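Local coordinates for protein putative phosphomethylpyrimidine kinase (PDB 3MBH) that binds pyridoxal and probably phosphorylates it with ATP as a pyridoxal kinase of the ribokinase clan, at residues A[85-89]-A[125-129]; A[92-96]-A[132-136]; A[50-55]-A[121-125]; A[13-19]-A[43-49]. All coordinates share one frame; numbering follows the deposited sequence. Where two conformers were deposited one is given.

Contact 1: residues A[85-89]-A[125-129]. With PXL (3-hydroxy-5-(hydroxymethyl)-2-methylisonicotinaldehyde), chain G.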
# COMPACT_ATOMS: atom_id res chain seq x y z
N TYR A 85 19.74 -21.93 -16.09
CA TYR A 85 20.93 -22.75 -15.91
C TYR A 85 20.56 -24.24 -15.96
O TYR A 85 19.77 -24.70 -15.19
CB TYR A 85 21.61 -22.38 -14.59
CG TYR A 85 22.94 -23.05 -14.30
CD1 TYR A 85 23.00 -24.38 -13.90
CD2 TYR A 85 24.16 -22.35 -14.45
CE1 TYR A 85 24.19 -25.01 -13.64
CE2 TYR A 85 25.35 -22.97 -14.16
CZ TYR A 85 25.36 -24.32 -13.77
OH TYR A 85 26.53 -24.96 -13.48
N LEU A 86 21.19 -24.98 -16.85
CA LEU A 86 20.99 -26.42 -17.02
C LEU A 86 22.19 -27.20 -16.52
O LEU A 86 23.32 -26.71 -16.52
CB LEU A 86 20.75 -26.76 -18.50
CG LEU A 86 19.63 -25.97 -19.15
CD1 LEU A 86 19.44 -26.36 -20.66
CD2 LEU A 86 18.30 -26.12 -18.41
N GLY A 87 21.96 -28.39 -16.05
CA GLY A 87 23.00 -29.16 -15.36
C GLY A 87 23.90 -30.07 -16.18
O GLY A 87 24.89 -30.58 -15.65
N SER A 88 23.56 -30.32 -17.45
CA SER A 88 24.45 -31.04 -18.34
C SER A 88 24.00 -30.78 -19.79
O SER A 88 22.90 -30.33 -20.03
CB SER A 88 24.43 -32.57 -18.05
OG SER A 88 23.26 -33.17 -18.64
N PRO A 89 24.84 -31.09 -20.76
CA PRO A 89 24.38 -30.94 -22.15
C PRO A 89 23.23 -31.86 -22.57
O PRO A 89 22.52 -31.55 -23.53
CB PRO A 89 25.64 -31.23 -22.98
CG PRO A 89 26.77 -31.01 -21.97
CD PRO A 89 26.27 -31.40 -20.65
N PHE A 125 31.42 -25.12 -17.95
CA PHE A 125 30.75 -25.10 -19.24
C PHE A 125 31.81 -25.13 -20.33
O PHE A 125 32.89 -24.60 -20.15
CB PHE A 125 29.85 -23.83 -19.37
CG PHE A 125 28.53 -23.94 -18.67
CD1 PHE A 125 28.31 -24.88 -17.69
CD2 PHE A 125 27.50 -23.08 -18.98
CE1 PHE A 125 27.09 -24.95 -17.05
CE2 PHE A 125 26.29 -23.16 -18.34
CZ PHE A 125 26.08 -24.08 -17.37
N ASP A 126 31.54 -25.82 -21.43
CA ASP A 126 32.40 -25.87 -22.61
C ASP A 126 31.52 -25.77 -23.86
O ASP A 126 30.32 -25.50 -23.78
CB ASP A 126 33.21 -27.18 -22.63
CG ASP A 126 32.31 -28.43 -22.71
OD1 ASP A 126 31.11 -28.28 -23.09
OD2 ASP A 126 32.79 -29.55 -22.38
N MSE A 127 32.12 -25.97 -25.03
CA MSE A 127 31.40 -25.71 -26.24
C MSE A 127 30.20 -26.66 -26.44
O MSE A 127 29.32 -26.32 -27.19
CB MSE A 127 32.31 -25.69 -27.46
CG MSE A 127 33.30 -24.51 -27.57
SE MSE A 127 32.43 -22.79 -27.38
CE MSE A 127 31.47 -22.80 -29.09
N GLU A 128 30.16 -27.82 -25.78
CA GLU A 128 29.01 -28.71 -25.95
C GLU A 128 27.74 -28.09 -25.38
O GLU A 128 26.66 -28.14 -25.97
CB GLU A 128 29.22 -30.04 -25.25
CG GLU A 128 29.96 -31.01 -25.95
CD GLU A 128 29.64 -31.13 -27.43
OE1 GLU A 128 28.48 -31.35 -27.81
OE2 GLU A 128 30.61 -31.04 -28.22
N MSE A 129 27.87 -27.49 -24.20
CA MSE A 129 26.77 -26.75 -23.63
C MSE A 129 26.37 -25.62 -24.59
O MSE A 129 25.18 -25.44 -24.85
CB MSE A 129 27.13 -26.23 -22.24
CG MSE A 129 26.02 -25.52 -21.62
SE MSE A 129 24.58 -26.83 -20.99
CE MSE A 129 25.78 -28.09 -20.35
OP4 PXL G . 21.75 -17.71 -14.07
C5A PXL G . 23.01 -17.52 -13.43
C5 PXL G . 23.37 -18.80 -12.68
C6 PXL G . 22.49 -19.81 -12.34
N1 PXL G . 22.88 -20.91 -11.71
C2 PXL G . 24.13 -21.18 -11.27
C3 PXL G . 25.16 -20.17 -11.56
C4 PXL G . 24.75 -18.97 -12.31
C4A PXL G . 25.63 -17.85 -12.62
O4A PXL G . 26.65 -17.88 -12.01
O3 PXL G . 26.46 -20.31 -11.24
C2A PXL G . 24.34 -22.49 -10.52
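One wall of the pyridoxal pocket is the ring of Tyr85, and Phe125 packs on the far side of that ring. The tyrosine CG is anti to the backbone N (chi1 -174°), which swings the ring between the ligand and Phe125. On one face lies the pyridoxal, whose methyl carbon C2A sits 3.7 Å above the Tyr85 ring plane, over the ring centre. On the opposite face Phe125 CZ comes to 3.5 Å from Tyr85 CE2, toward the rim. The two rings meet obliquely, with planes 34° apart. With an alanine at this position, the ligand ring and Phe125 would probably lose the flat surface between them.

Farther along, the bent chain of the selenomethionine Met129 brings its methyl CE against the proline ring, 3.4 Å from Pro89 CD. This is tight packing. CG of the same residue lies over a face of Phe125. At the start of helix 127-136, Asp126 is the N-cap: its OD1 accepts from Glu128 N at 2.9 Å, met from above the carboxylate plane. The arrangement is an aromatic wall of a substrate pocket, backed by a capped helix start, in a ribokinase-type fold.

Contact 2: residues A[92-96]-A[132-136]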
# COMPACT_ATOMS: atom_id res chain seq x y z
N ILE A 92 19.44 -30.39 -22.71
CA ILE A 92 18.83 -29.56 -23.74
C ILE A 92 17.71 -30.32 -24.45
O ILE A 92 16.61 -29.82 -24.58
CB ILE A 92 19.82 -28.95 -24.71
CG1 ILE A 92 20.45 -27.70 -24.06
CG2 ILE A 92 19.05 -28.57 -26.04
CD1 ILE A 92 21.56 -28.02 -22.94
N GLN A 93 17.96 -31.56 -24.80
CA GLN A 93 16.95 -32.32 -25.55
C GLN A 93 15.78 -32.76 -24.69
O GLN A 93 14.65 -32.82 -25.14
CB GLN A 93 17.59 -33.50 -26.26
CG GLN A 93 18.14 -33.18 -27.62
CD GLN A 93 17.09 -32.60 -28.63
OE1 GLN A 93 15.93 -33.04 -28.72
NE2 GLN A 93 17.52 -31.59 -29.35
N ILE A 94 16.06 -33.07 -23.45
CA ILE A 94 14.99 -33.37 -22.46
C ILE A 94 14.08 -32.16 -22.31
O ILE A 94 12.83 -32.27 -22.31
CB ILE A 94 15.56 -33.79 -21.09
CG1 ILE A 94 16.32 -35.11 -21.25
CG2 ILE A 94 14.40 -33.93 -20.06
CD1 ILE A 94 17.24 -35.51 -20.07
N VAL A 95 14.69 -31.00 -22.22
CA VAL A 95 13.94 -29.78 -22.03
C VAL A 95 13.20 -29.41 -23.32
O VAL A 95 12.07 -28.99 -23.25
CB VAL A 95 14.84 -28.65 -21.54
CG1 VAL A 95 14.07 -27.34 -21.49
CG2 VAL A 95 15.38 -29.02 -20.11
N SER A 96 13.84 -29.58 -24.47
CA SER A 96 13.15 -29.34 -25.74
C SER A 96 11.88 -30.20 -25.88
O SER A 96 10.83 -29.70 -26.30
CB SER A 96 14.10 -29.58 -26.91
OG SER A 96 15.29 -28.84 -26.75
N GLU A 132 24.52 -27.07 -27.74
CA GLU A 132 23.15 -27.49 -27.37
C GLU A 132 22.22 -26.30 -27.10
O GLU A 132 21.03 -26.28 -27.50
CB GLU A 132 23.19 -28.46 -26.18
CG GLU A 132 23.85 -29.80 -26.45
CD GLU A 132 23.09 -30.64 -27.49
OE1 GLU A 132 21.86 -30.77 -27.38
OE2 GLU A 132 23.73 -31.18 -28.41
N MSE A 133 22.74 -25.28 -26.40
CA MSE A 133 21.92 -24.13 -26.09
C MSE A 133 21.43 -23.45 -27.37
O MSE A 133 20.31 -22.96 -27.43
CB MSE A 133 22.67 -23.17 -25.19
CG MSE A 133 21.85 -22.01 -24.66
SE MSE A 133 20.34 -22.63 -23.55
CE MSE A 133 21.27 -22.98 -21.89
N ARG A 134 22.28 -23.43 -28.41
CA ARG A 134 21.89 -22.93 -29.71
C ARG A 134 20.63 -23.61 -30.26
O ARG A 134 19.82 -22.98 -30.93
CB ARG A 134 23.03 -23.11 -30.74
CG ARG A 134 24.17 -22.13 -30.56
CD ARG A 134 25.29 -22.44 -31.51
NE ARG A 134 26.49 -21.69 -31.17
CZ ARG A 134 27.73 -22.10 -31.39
NH1 ARG A 134 27.96 -23.28 -31.94
NH2 ARG A 134 28.75 -21.33 -31.06
N HIS A 135 20.46 -24.89 -29.95
CA HIS A 135 19.26 -25.60 -30.30
C HIS A 135 18.06 -25.18 -29.44
O HIS A 135 16.97 -24.95 -29.97
CB HIS A 135 19.42 -27.13 -30.19
CG HIS A 135 18.18 -27.88 -30.59
ND1 HIS A 135 17.74 -27.94 -31.89
CD2 HIS A 135 17.27 -28.56 -29.85
CE1 HIS A 135 16.62 -28.65 -31.95
NE2 HIS A 135 16.33 -29.05 -30.73
N LEU A 136 18.26 -25.14 -28.14
CA LEU A 136 17.17 -24.85 -27.22
C LEU A 136 16.54 -23.48 -27.52
O LEU A 136 15.32 -23.34 -27.47
CB LEU A 136 17.63 -24.92 -25.77
CG LEU A 136 16.49 -24.73 -24.76
CD1 LEU A 136 15.36 -25.79 -24.97
CD2 LEU A 136 17.02 -24.70 -23.29
O HOH W 1 20.81 -32.42 -25.23
O HOH W 2 20.10 -30.94 -29.39
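Ile92 has the largest buried surface here and acts as a knob. It sits in a hole formed by Glu132, Met133, His135 and Leu136 of the neighbouring helix. Its two branches do different work. Ile92 CG1 lies 3.5 Å from Glu132 CB, and CD1 touches the same carbon. The other branch, anti to the backbone N, turns down the helix. There Ile92 CG2 lies 3.4 Å from Glu132 O. The same methyl also meets Leu136 CB.

Leu136 comes next in buried surface. Its CB faces Ile92, while Leu136 CD1 reaches Val95 CG1 at 4.0 Å. One turn along the first helix, Ser96 N donates to Ile92 O at 2.8 Å, a regular helical bond that holds the backbone behind the knob.

Glu132 is third. Its CB packs on the isoleucine, and its bent chain carries the carboxylate to the more polar flank. There OE1 accepts from two waters. One, at 2.9 Å from Glu132 OE1, accepts from Gln93 N. The other, 2.7 Å from Glu132 OE1, accepts from Gln93 NE2. Gln93 NE2 also comes obliquely to the His135 ring, the amide and ring planes 37° apart.

The segment axes come within 9.6 Å and run at 9° to each other. On the inner side Val95 and Leu136 both touch Thr83 of strand 80-83. This is knob-into-hole packing of two nearly parallel helices against the central sheet, as in the layered alpha/beta fold of ribokinase-like proteins.

Contact 3: residues A[50-55]-A[121-125]. With PXL (3-hydroxy-5-(hydroxymethyl)-2-methylisonicotinaldehyde), chain G.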
# COMPACT_ATOMS: atom_id res chain seq x y z
N THR A 50 28.21 -20.78 -9.14
CA THR A 50 29.55 -21.14 -9.64
C THR A 50 30.53 -19.98 -9.84
O THR A 50 31.64 -20.17 -10.36
CB THR A 50 29.42 -21.94 -10.95
OG1 THR A 50 28.83 -21.11 -11.96
CG2 THR A 50 28.58 -23.19 -10.74
N GLN A 51 30.17 -18.77 -9.43
CA GLN A 51 31.11 -17.65 -9.41
C GLN A 51 31.80 -17.47 -8.04
O GLN A 51 32.64 -16.62 -7.85
CB GLN A 51 30.44 -16.38 -9.89
CG GLN A 51 29.84 -16.49 -11.31
CD GLN A 51 29.35 -15.17 -11.87
OE1 GLN A 51 30.14 -14.22 -11.98
NE2 GLN A 51 28.07 -15.10 -12.29
N TYR A 52 31.42 -18.28 -7.06
CA TYR A 52 32.27 -18.46 -5.89
C TYR A 52 33.48 -19.37 -6.26
O TYR A 52 33.46 -20.13 -7.26
CB TYR A 52 31.44 -19.08 -4.74
CG TYR A 52 30.56 -18.10 -3.96
CD1 TYR A 52 31.10 -17.27 -3.01
CD2 TYR A 52 29.20 -18.04 -4.19
CE1 TYR A 52 30.31 -16.40 -2.29
CE2 TYR A 52 28.39 -17.16 -3.49
CZ TYR A 52 28.95 -16.35 -2.53
OH TYR A 52 28.15 -15.51 -1.84
N PRO A 53 34.53 -19.33 -5.44
CA PRO A 53 35.68 -20.16 -5.81
C PRO A 53 35.36 -21.67 -5.89
O PRO A 53 35.94 -22.38 -6.69
CB PRO A 53 36.71 -19.87 -4.72
CG PRO A 53 36.22 -18.63 -4.01
CD PRO A 53 34.77 -18.49 -4.25
N GLY A 54 34.40 -22.16 -5.12
CA GLY A 54 34.11 -23.58 -5.15
C GLY A 54 32.60 -23.75 -4.92
O GLY A 54 31.89 -22.80 -4.54
N PHE A 55 32.13 -24.96 -5.18
CA PHE A 55 30.75 -25.27 -4.98
C PHE A 55 30.58 -26.77 -5.01
O PHE A 55 31.33 -27.45 -5.69
CB PHE A 55 29.87 -24.62 -6.09
CG PHE A 55 30.37 -24.90 -7.49
CD1 PHE A 55 31.32 -24.06 -8.09
CD2 PHE A 55 29.89 -25.95 -8.19
CE1 PHE A 55 31.76 -24.31 -9.39
CE2 PHE A 55 30.34 -26.21 -9.49
CZ PHE A 55 31.30 -25.42 -10.06
N LEU A 121 32.78 -18.40 -20.47
CA LEU A 121 31.77 -19.37 -19.98
C LEU A 121 31.79 -19.56 -18.49
O LEU A 121 32.84 -19.48 -17.88
CB LEU A 121 31.98 -20.72 -20.64
CG LEU A 121 31.81 -20.78 -22.17
CD1 LEU A 121 32.33 -22.15 -22.74
CD2 LEU A 121 30.35 -20.53 -22.56
N TYR A 122 30.65 -19.90 -17.88
CA TYR A 122 30.64 -20.27 -16.47
C TYR A 122 31.41 -21.58 -16.18
O TYR A 122 31.61 -22.43 -17.07
CB TYR A 122 29.22 -20.41 -15.94
CG TYR A 122 28.41 -19.14 -15.91
CD1 TYR A 122 28.94 -17.96 -15.40
CD2 TYR A 122 27.14 -19.13 -16.45
CE1 TYR A 122 28.17 -16.79 -15.36
CE2 TYR A 122 26.36 -17.95 -16.46
CZ TYR A 122 26.87 -16.81 -15.88
OH TYR A 122 26.11 -15.68 -15.90
N THR A 123 31.81 -21.75 -14.92
CA THR A 123 32.77 -22.82 -14.57
C THR A 123 32.22 -24.18 -15.01
O THR A 123 31.03 -24.50 -14.75
CB THR A 123 33.00 -22.86 -13.04
OG1 THR A 123 33.51 -21.59 -12.64
CG2 THR A 123 33.98 -23.98 -12.61
N ASN A 124 33.06 -24.94 -15.68
CA ASN A 124 32.72 -26.26 -16.18
C ASN A 124 31.82 -26.27 -17.42
O ASN A 124 31.51 -27.32 -17.90
CB ASN A 124 32.10 -27.14 -15.07
CG ASN A 124 33.07 -27.41 -13.93
OD1 ASN A 124 34.29 -27.38 -14.10
ND2 ASN A 124 32.53 -27.64 -12.75
N PHE A 125 31.42 -25.12 -17.95
CA PHE A 125 30.75 -25.10 -19.24
C PHE A 125 31.81 -25.13 -20.33
O PHE A 125 32.89 -24.60 -20.15
CB PHE A 125 29.85 -23.83 -19.37
CG PHE A 125 28.53 -23.94 -18.67
CD1 PHE A 125 28.31 -24.88 -17.69
CD2 PHE A 125 27.50 -23.08 -18.98
CE1 PHE A 125 27.09 -24.95 -17.05
CE2 PHE A 125 26.29 -23.16 -18.34
CZ PHE A 125 26.08 -24.08 -17.37
OP4 PXL G . 21.75 -17.71 -14.07
C5A PXL G . 23.01 -17.52 -13.43
C5 PXL G . 23.37 -18.80 -12.68
C6 PXL G . 22.49 -19.81 -12.34
N1 PXL G . 22.88 -20.91 -11.71
C2 PXL G . 24.13 -21.18 -11.27
C3 PXL G . 25.16 -20.17 -11.56
C4 PXL G . 24.75 -18.97 -12.31
C4A PXL G . 25.63 -17.85 -12.62
O4A PXL G . 26.65 -17.88 -12.01
O3 PXL G . 26.46 -20.31 -11.24
C2A PXL G . 24.34 -22.49 -10.52
O HOH W 3 31.09 -19.73 -12.97
O HOH W 4 28.66 -23.27 -14.04
O HOH W 5 33.89 -21.40 -9.67
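The ring of Tyr122 and the side chains of Thr50 and Gln51 close around the bound pyridoxal. Tyr122 can be followed outward. Its CB lies 4.1 Å from Thr50 OG1. CG is anti to the carbonyl carbon (chi1 -65°), which brings a face of the ring against the ligand's aldehyde group. CD1 approaches the aldehyde oxygen O4A. Tyr122 CE1 meets Gln51 NE2 at 3.5 Å, with the amide and ring planes 33° apart. CE2 and CZ lie by the aldehyde carbon C4A, which is over one face of the ring, toward the rim. The tip, OH, is near both C4A and Gln51 NE2.

Gln51 NE2 donates to O4A of the pyridoxal at 3.1 Å, in a nearly straight bond (165°). The ligand hydroxyl O3 is gripped twice: Thr50 N donates to it at 2.8 Å, and Thr50 OG1 bonds it at 2.6 Å. These are pocket loops of a ribokinase-clan fold. Segment 121-125 makes a type II beta turn from Tyr122 to Phe125, closed by Phe125 N to Tyr122 O.

A serine in place of Tyr122 would probably leave the aldehyde group without its ring cover and the Gln51 amide less confined. Between the two loops, three waters bridge Thr50 and Thr123. One accepts from Thr123 N at 2.9 Å and bonds Thr50 OG1. At the outer rim, Thr123 CG2 meets the Phe55 ring at its edge, 3.9 Å from Phe55 CE1.

Contact 4: residues A[13-19]-A[43-49]. With PXL (3-hydroxy-5-(hydroxymethyl)-2-methylisonicotinaldehyde), chain G.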
# COMPACT_ATOMS: atom_id res chain seq x y z
N VAL A 13 12.62 -24.28 -15.01
CA VAL A 13 13.71 -25.24 -15.32
C VAL A 13 15.08 -24.55 -15.04
O VAL A 13 15.69 -23.97 -15.92
CB VAL A 13 13.60 -25.79 -16.78
CG1 VAL A 13 14.58 -26.97 -16.95
CG2 VAL A 13 12.11 -26.16 -17.12
N HIS A 14 15.48 -24.60 -13.77
CA HIS A 14 16.62 -23.93 -13.25
C HIS A 14 17.18 -24.79 -12.15
O HIS A 14 16.50 -25.68 -11.63
CB HIS A 14 16.24 -22.57 -12.62
CG HIS A 14 15.64 -21.58 -13.57
ND1 HIS A 14 16.36 -20.52 -14.07
CD2 HIS A 14 14.38 -21.42 -14.02
CE1 HIS A 14 15.59 -19.80 -14.87
NE2 HIS A 14 14.37 -20.32 -14.86
N ASP A 15 18.42 -24.52 -11.78
CA ASP A 15 19.03 -25.13 -10.64
C ASP A 15 18.56 -24.57 -9.28
O ASP A 15 17.95 -23.49 -9.17
CB ASP A 15 20.53 -25.02 -10.78
CG ASP A 15 21.01 -23.61 -10.57
OD1 ASP A 15 21.10 -22.84 -11.59
OD2 ASP A 15 21.20 -23.24 -9.37
N LEU A 16 18.83 -25.34 -8.21
CA LEU A 16 18.63 -24.93 -6.83
C LEU A 16 19.99 -24.77 -6.20
O LEU A 16 20.71 -25.76 -6.04
CB LEU A 16 17.81 -25.93 -6.05
CG LEU A 16 17.34 -25.51 -4.61
CD1 LEU A 16 16.23 -24.43 -4.69
CD2 LEU A 16 16.87 -26.67 -3.79
N SER A 17 20.31 -23.51 -5.90
CA SER A 17 21.52 -23.13 -5.24
C SER A 17 21.24 -22.60 -3.82
O SER A 17 20.46 -21.69 -3.64
CB SER A 17 22.26 -22.05 -6.03
OG SER A 17 22.94 -22.58 -7.12
N GLY A 18 21.97 -23.12 -2.85
CA GLY A 18 21.84 -22.72 -1.48
C GLY A 18 22.16 -21.26 -1.19
O GLY A 18 21.38 -20.60 -0.53
N MSE A 19 23.35 -20.80 -1.56
CA MSE A 19 23.76 -19.42 -1.29
C MSE A 19 23.98 -18.73 -2.63
O MSE A 19 24.14 -19.36 -3.66
CB MSE A 19 25.00 -19.40 -0.39
CG MSE A 19 24.64 -19.23 1.11
SE MSE A 19 24.14 -17.32 1.22
CE MSE A 19 25.89 -16.46 0.76
N THR A 43 17.40 -28.54 -12.25
CA THR A 43 18.41 -29.03 -13.19
C THR A 43 19.65 -29.57 -12.49
O THR A 43 20.41 -30.37 -13.08
CB THR A 43 18.80 -27.93 -14.15
OG1 THR A 43 19.31 -26.81 -13.40
CG2 THR A 43 17.52 -27.46 -15.03
N ALA A 44 19.84 -29.14 -11.25
CA ALA A 44 21.05 -29.41 -10.47
C ALA A 44 20.81 -28.91 -9.06
O ALA A 44 19.97 -28.04 -8.86
CB ALA A 44 22.29 -28.71 -11.05
N VAL A 45 21.57 -29.44 -8.12
CA VAL A 45 21.66 -28.93 -6.75
C VAL A 45 23.07 -28.45 -6.44
O VAL A 45 24.03 -29.19 -6.63
CB VAL A 45 21.20 -29.96 -5.75
CG1 VAL A 45 21.47 -29.49 -4.28
CG2 VAL A 45 19.70 -30.13 -5.95
N LEU A 46 23.19 -27.21 -5.99
CA LEU A 46 24.48 -26.66 -5.62
C LEU A 46 24.42 -25.99 -4.25
O LEU A 46 23.40 -25.41 -3.89
CB LEU A 46 24.96 -25.62 -6.68
CG LEU A 46 25.10 -26.04 -8.18
CD1 LEU A 46 23.76 -25.97 -8.95
CD2 LEU A 46 26.11 -25.11 -8.90
N SER A 47 25.55 -25.97 -3.54
CA SER A 47 25.69 -25.25 -2.29
C SER A 47 25.56 -23.72 -2.49
O SER A 47 25.12 -22.98 -1.57
CB SER A 47 27.07 -25.57 -1.69
OG SER A 47 28.16 -25.19 -2.53
N ASN A 48 25.98 -23.28 -3.67
CA ASN A 48 26.08 -21.88 -4.01
C ASN A 48 26.38 -21.73 -5.50
O ASN A 48 26.81 -22.70 -6.13
CB ASN A 48 27.18 -21.21 -3.19
CG ASN A 48 28.52 -21.95 -3.23
OD1 ASN A 48 28.86 -22.69 -2.29
ND2 ASN A 48 29.31 -21.71 -4.27
N HIS A 49 26.26 -20.52 -6.04
CA HIS A 49 26.49 -20.37 -7.48
C HIS A 49 27.96 -20.60 -7.84
O HIS A 49 28.85 -20.65 -6.96
CB HIS A 49 25.94 -19.02 -8.02
CG HIS A 49 26.61 -17.81 -7.44
ND1 HIS A 49 27.96 -17.56 -7.57
CD2 HIS A 49 26.11 -16.78 -6.72
CE1 HIS A 49 28.25 -16.42 -6.96
NE2 HIS A 49 27.14 -15.94 -6.42
OP4 PXL G . 21.75 -17.71 -14.07
C5A PXL G . 23.01 -17.52 -13.43
C5 PXL G . 23.37 -18.80 -12.68
C6 PXL G . 22.49 -19.81 -12.34
N1 PXL G . 22.88 -20.91 -11.71
C2 PXL G . 24.13 -21.18 -11.27
C3 PXL G . 25.16 -20.17 -11.56
C4 PXL G . 24.75 -18.97 -12.31
C4A PXL G . 25.63 -17.85 -12.62
O4A PXL G . 26.65 -17.88 -12.01
O3 PXL G . 26.46 -20.31 -11.24
C2A PXL G . 24.34 -22.49 -10.52
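The Asp15 CG lies between its backbone N and carbonyl carbon (chi1 72°), and this turns the carboxylate to the pyridoxal, beside Leu46. Asp15 OD1 is 2.6 Å from N1 of the ligand. Asp15 OD2 is held by Ser17 OG, which donates nearly along the C-O axis at 2.9 Å, and by Ser23. Leu46 CG is anti to the carbonyl carbon (chi1 -56°). Leu46 CD1 packs 3.8 Å from Asp15 OD2, and Leu46 CD2 meets the ligand methyl C2A at 3.6 Å.

The backbones run parallel. Leu16 N donates to Ala44 O, and Leu46 N donates back to Leu16 O at 2.9 Å. Gly18 N follows, donating to Leu46 O. Both chains then turn a corner at Gly18 and Ser47, yet pairing resumes as Met19 N donates to Ser47 O at 2.8 Å. Leu16 and Val45 point to the other face, where both touch Pro42 of the second subunit. Asp15, Ser17 and Leu46 thus line the pyridoxal pocket where the paired parallel strands end, a site characteristic of the ribokinase-type alpha/beta fold.

Contacts 2 and 4 are buried, contact 1 is partly buried, and contact 3 lies at the surface. Contact 4 is held mainly by backbone bonds between strands. Contact 2 relies on apolar interlock between helices, with waters confined to its polar flank. Contact 3 is bridged largely by waters and the ligand; contact 1 is aromatic and apolar. Direct hydrogen bonds across the segments are clear only in contact 4. Contacts 1 and 2 share helix 127-136 and touch where Leu86 CD1 meets Ile92 CD1 at 3.5 Å. Contacts 1 and 3 share Phe125. Contacts 1, 3 and 4 all touch the pyridoxal, and contacts 3 and 4 also reach the second subunit.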